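Local coordinates for DUF4785 domain-containing protein (Legionella pneumophila subsp. pneumophila, PDB 4KH9) that is of unknown function but binds calcium ions and is built of three domains, the central and C-terminal ones belonging to the E-set clan, at residues T291-Q303 and A310-L322. Sequence-based numbering, arbitrary orientation. Where two conformers were deposited one is given.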
# COMPACT_ATOMS: atom_id res chain seq x y z
N THR A 291 0.38 -4.77 25.61
CA THR A 291 0.57 -3.31 25.70
C THR A 291 -0.73 -2.62 26.12
O THR A 291 -1.78 -2.88 25.54
CB THR A 291 1.08 -2.77 24.36
OG1 THR A 291 2.42 -3.19 24.18
CG2 THR A 291 1.04 -1.25 24.26
N ALA A 292 -0.63 -1.70 27.11
CA ALA A 292 -1.73 -0.89 27.62
C ALA A 292 -2.29 -0.02 26.49
O ALA A 292 -1.55 0.75 25.86
CB ALA A 292 -1.24 -0.02 28.79
N SER A 293 -3.56 -0.22 26.15
CA SER A 293 -4.19 0.51 25.05
C SER A 293 -5.68 0.36 25.10
O SER A 293 -6.21 -0.34 25.96
CB SER A 293 -3.66 -0.01 23.70
OG SER A 293 -4.04 0.82 22.61
N ARG A 294 -6.36 1.00 24.16
CA ARG A 294 -7.80 0.85 24.00
C ARG A 294 -8.05 -0.20 22.94
O ARG A 294 -7.54 -0.12 21.82
CB ARG A 294 -8.48 2.19 23.66
CG ARG A 294 -9.99 2.06 23.61
CD ARG A 294 -10.64 3.41 23.36
NE ARG A 294 -12.09 3.30 23.42
CZ ARG A 294 -12.81 3.16 24.53
NH1 ARG A 294 -12.22 3.07 25.71
NH2 ARG A 294 -14.13 3.06 24.46
N TYR A 295 -8.85 -1.20 23.29
CA TYR A 295 -9.16 -2.31 22.40
C TYR A 295 -10.66 -2.46 22.21
O TYR A 295 -11.44 -2.18 23.14
CB TYR A 295 -8.60 -3.62 22.96
CG TYR A 295 -7.09 -3.65 23.07
CD1 TYR A 295 -6.31 -4.09 22.02
CD2 TYR A 295 -6.46 -3.28 24.25
CE1 TYR A 295 -4.91 -4.12 22.11
CE2 TYR A 295 -5.06 -3.33 24.37
CZ TYR A 295 -4.30 -3.77 23.30
OH TYR A 295 -2.92 -3.77 23.38
N ALA A 296 -11.06 -2.93 21.02
CA ALA A 296 -12.47 -3.19 20.77
C ALA A 296 -12.64 -4.60 20.32
O ALA A 296 -11.97 -5.05 19.40
CB ALA A 296 -13.03 -2.23 19.73
N LEU A 297 -13.53 -5.30 20.98
CA LEU A 297 -13.91 -6.65 20.60
C LEU A 297 -15.19 -6.57 19.81
O LEU A 297 -16.20 -6.13 20.35
CB LEU A 297 -14.07 -7.52 21.84
CG LEU A 297 -14.62 -8.92 21.62
CD1 LEU A 297 -13.71 -9.76 20.70
CD2 LEU A 297 -14.85 -9.60 22.93
N GLN A 298 -15.16 -6.98 18.54
CA GLN A 298 -16.32 -6.94 17.66
C GLN A 298 -16.73 -8.33 17.25
O GLN A 298 -15.87 -9.14 16.93
CB GLN A 298 -15.99 -6.11 16.42
CG GLN A 298 -17.21 -5.50 15.77
CD GLN A 298 -16.86 -4.81 14.48
OE1 GLN A 298 -17.13 -5.32 13.39
NE2 GLN A 298 -16.26 -3.63 14.59
N SER A 299 -18.05 -8.60 17.26
CA SER A 299 -18.65 -9.89 16.89
C SER A 299 -19.96 -9.69 16.14
O SER A 299 -20.60 -8.66 16.30
CB SER A 299 -18.90 -10.74 18.13
OG SER A 299 -19.19 -12.08 17.77
N VAL A 300 -20.34 -10.67 15.32
CA VAL A 300 -21.59 -10.61 14.55
C VAL A 300 -22.41 -11.89 14.80
O VAL A 300 -21.87 -12.99 14.75
CB VAL A 300 -21.33 -10.38 13.03
CG1 VAL A 300 -20.53 -11.51 12.41
CG2 VAL A 300 -22.63 -10.16 12.26
N LEU A 301 -23.70 -11.71 15.09
CA LEU A 301 -24.62 -12.81 15.31
C LEU A 301 -25.31 -13.14 13.99
O LEU A 301 -25.90 -12.26 13.36
CB LEU A 301 -25.66 -12.49 16.40
CG LEU A 301 -26.64 -13.59 16.80
CD1 LEU A 301 -25.97 -14.65 17.64
CD2 LEU A 301 -27.79 -13.03 17.56
N PHE A 302 -25.18 -14.39 13.55
CA PHE A 302 -25.78 -14.91 12.32
C PHE A 302 -26.92 -15.86 12.65
O PHE A 302 -26.95 -16.42 13.74
CB PHE A 302 -24.71 -15.65 11.50
CG PHE A 302 -23.94 -14.82 10.51
CD1 PHE A 302 -22.86 -14.04 10.91
CD2 PHE A 302 -24.26 -14.85 9.15
CE1 PHE A 302 -22.14 -13.28 9.98
CE2 PHE A 302 -23.54 -14.10 8.23
CZ PHE A 302 -22.48 -13.31 8.65
N GLN A 303 -27.85 -16.03 11.70
CA GLN A 303 -29.01 -16.93 11.78
C GLN A 303 -28.90 -17.93 10.65
O GLN A 303 -28.64 -17.52 9.53
CB GLN A 303 -30.33 -16.14 11.72
CG GLN A 303 -31.58 -17.02 11.68
CD GLN A 303 -32.86 -16.26 11.42
OE1 GLN A 303 -33.07 -15.16 11.93
NE2 GLN A 303 -33.77 -16.86 10.67
N ALA A 310 -28.39 -18.31 5.54
CA ALA A 310 -27.52 -17.78 6.60
C ALA A 310 -27.33 -16.27 6.39
O ALA A 310 -26.93 -15.85 5.30
CB ALA A 310 -26.17 -18.49 6.61
N ARG A 311 -27.69 -15.47 7.41
CA ARG A 311 -27.64 -14.00 7.34
C ARG A 311 -27.33 -13.35 8.70
O ARG A 311 -27.78 -13.84 9.74
CB ARG A 311 -28.98 -13.44 6.81
CG ARG A 311 -30.23 -13.98 7.50
CD ARG A 311 -31.18 -12.89 7.91
NE ARG A 311 -32.25 -13.41 8.76
CZ ARG A 311 -33.25 -12.68 9.23
NH1 ARG A 311 -33.32 -11.38 8.97
NH2 ARG A 311 -34.18 -13.23 10.00
N PRO A 312 -26.59 -12.20 8.71
CA PRO A 312 -26.31 -11.53 9.99
C PRO A 312 -27.57 -10.84 10.56
O PRO A 312 -28.36 -10.27 9.80
CB PRO A 312 -25.22 -10.54 9.63
CG PRO A 312 -25.41 -10.24 8.21
CD PRO A 312 -25.98 -11.48 7.58
N ILE A 313 -27.77 -10.95 11.89
CA ILE A 313 -28.89 -10.38 12.65
C ILE A 313 -28.46 -9.07 13.33
O ILE A 313 -29.23 -8.10 13.34
CB ILE A 313 -29.39 -11.43 13.71
CG1 ILE A 313 -30.09 -12.65 13.06
CG2 ILE A 313 -30.24 -10.82 14.85
CD1 ILE A 313 -31.44 -12.35 12.27
N GLN A 314 -27.22 -9.03 13.88
CA GLN A 314 -26.71 -7.87 14.62
C GLN A 314 -25.21 -7.95 14.84
O GLN A 314 -24.64 -9.04 14.96
CB GLN A 314 -27.42 -7.84 16.00
CG GLN A 314 -27.30 -6.54 16.77
CD GLN A 314 -28.04 -6.55 18.08
OE1 GLN A 314 -28.03 -7.53 18.84
NE2 GLN A 314 -28.68 -5.44 18.37
N THR A 315 -24.58 -6.78 14.94
CA THR A 315 -23.17 -6.65 15.29
C THR A 315 -23.10 -6.06 16.70
O THR A 315 -23.90 -5.18 17.03
CB THR A 315 -22.39 -5.79 14.26
OG1 THR A 315 -22.57 -6.34 12.97
CG2 THR A 315 -20.89 -5.74 14.55
N SER A 316 -22.15 -6.55 17.51
CA SER A 316 -21.91 -6.09 18.88
C SER A 316 -20.46 -5.71 19.02
O SER A 316 -19.60 -6.35 18.43
CB SER A 316 -22.27 -7.18 19.88
OG SER A 316 -21.86 -6.85 21.20
N GLN A 317 -20.19 -4.65 19.79
CA GLN A 317 -18.84 -4.18 19.99
C GLN A 317 -18.61 -3.73 21.43
O GLN A 317 -19.31 -2.85 21.92
CB GLN A 317 -18.52 -3.04 19.01
CG GLN A 317 -17.09 -2.57 19.12
CD GLN A 317 -16.75 -1.57 18.06
OE1 GLN A 317 -16.28 -1.95 16.98
NE2 GLN A 317 -16.99 -0.30 18.32
N ARG A 318 -17.59 -4.30 22.08
CA ARG A 318 -17.14 -3.94 23.42
C ARG A 318 -15.79 -3.25 23.32
O ARG A 318 -14.82 -3.88 22.92
CB ARG A 318 -17.06 -5.20 24.33
CG ARG A 318 -16.41 -4.97 25.72
CD ARG A 318 -17.25 -4.16 26.71
NE ARG A 318 -18.52 -4.83 27.01
CZ ARG A 318 -19.45 -4.37 27.84
NH1 ARG A 318 -19.27 -3.23 28.48
NH2 ARG A 318 -20.57 -5.04 28.01
N ALA A 319 -15.73 -1.97 23.67
CA ALA A 319 -14.49 -1.18 23.65
C ALA A 319 -14.14 -0.72 25.06
O ALA A 319 -14.99 -0.18 25.76
CB ALA A 319 -14.64 0.01 22.70
N GLN A 320 -12.91 -1.01 25.50
CA GLN A 320 -12.44 -0.61 26.82
C GLN A 320 -10.93 -0.45 26.84
O GLN A 320 -10.25 -0.86 25.90
CB GLN A 320 -12.89 -1.60 27.92
CG GLN A 320 -12.58 -3.07 27.71
CD GLN A 320 -13.34 -3.88 28.73
OE1 GLN A 320 -14.45 -4.38 28.47
NE2 GLN A 320 -12.79 -3.99 29.93
N TRP A 321 -10.42 0.19 27.91
CA TRP A 321 -8.99 0.36 28.14
C TRP A 321 -8.47 -0.89 28.81
O TRP A 321 -9.07 -1.32 29.81
CB TRP A 321 -8.70 1.59 29.00
CG TRP A 321 -7.25 1.74 29.34
CD1 TRP A 321 -6.60 1.27 30.45
CD2 TRP A 321 -6.25 2.37 28.52
NE1 TRP A 321 -5.25 1.57 30.37
CE2 TRP A 321 -5.02 2.25 29.20
CE3 TRP A 321 -6.30 3.10 27.31
CZ2 TRP A 321 -3.83 2.75 28.67
CZ3 TRP A 321 -5.13 3.61 26.80
CH2 TRP A 321 -3.90 3.45 27.48
N LEU A 322 -7.38 -1.50 28.28
CA LEU A 322 -6.85 -2.72 28.89
C LEU A 322 -5.35 -2.59 29.17
O LEU A 322 -4.57 -2.25 28.28
CB LEU A 322 -7.10 -3.97 27.99
CG LEU A 322 -8.56 -4.33 27.63
CD1 LEU A 322 -8.61 -5.33 26.50
CD2 LEU A 322 -9.34 -4.83 28.84
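The F302 ring lies over P312, whose CB sits 4.1 Å from the ring centroid of F302, 12° off the ring normal. This is a CH-pi contact with the proline beneath one face. P312 CB also reaches V300 CG2, at 3.7 Å. At the far end the W321 indole is laid across the backbone of S293. With chi1 at 176°, CG points away from the backbone N of W321, and the six-membered ring comes over the S293 carbonyl group, while CZ2 meets A292 CB at 3.8 Å. Close by, the extended R294 chain runs across the neighbouring strand, and its guanidinium has one face over the A319-Q320 peptide. R294 NH1 is held by the carbonyl oxygens of S21 and E23.

Strands 293-302 and 312-322 form an antiparallel beta hairpin inside a five-stranded antiparallel sheet. Four of its strands come from the C-terminal domain and the edge strand 25-29 from near the start of the chain. Strand 345-353 continues the sheet beyond 293-302, and strand 25-29 beyond 312-322. Paired backbone hydrogen bonds run from S293-L322 to S299-S316. A classic beta bulge then shifts the register: two residues, I313 and Q314, sit opposite the single L301. L301 N bonds to Q314 O (2.8 Å), and I313 N to L301 O (2.7 Å).

On the face of R294 and F302, Q298 NE2 donates to Q317 OE1 at 2.9 Å, with the two amide planes 39° apart. Q298 OE1 is taken by Y348 OH, so both ends of that amide are engaged. Q317 lies near D27, which binds calcium in a structure of this protein, although no calcium is bound to it in this chain here. On the other face L322 CD1 packs obliquely against Y295 CD2 (3.7 Å). The Y295 hydroxyl donates in the carbonyl plane to T291 O (2.6 Å), which ties the ring to the loop just ahead of its strand.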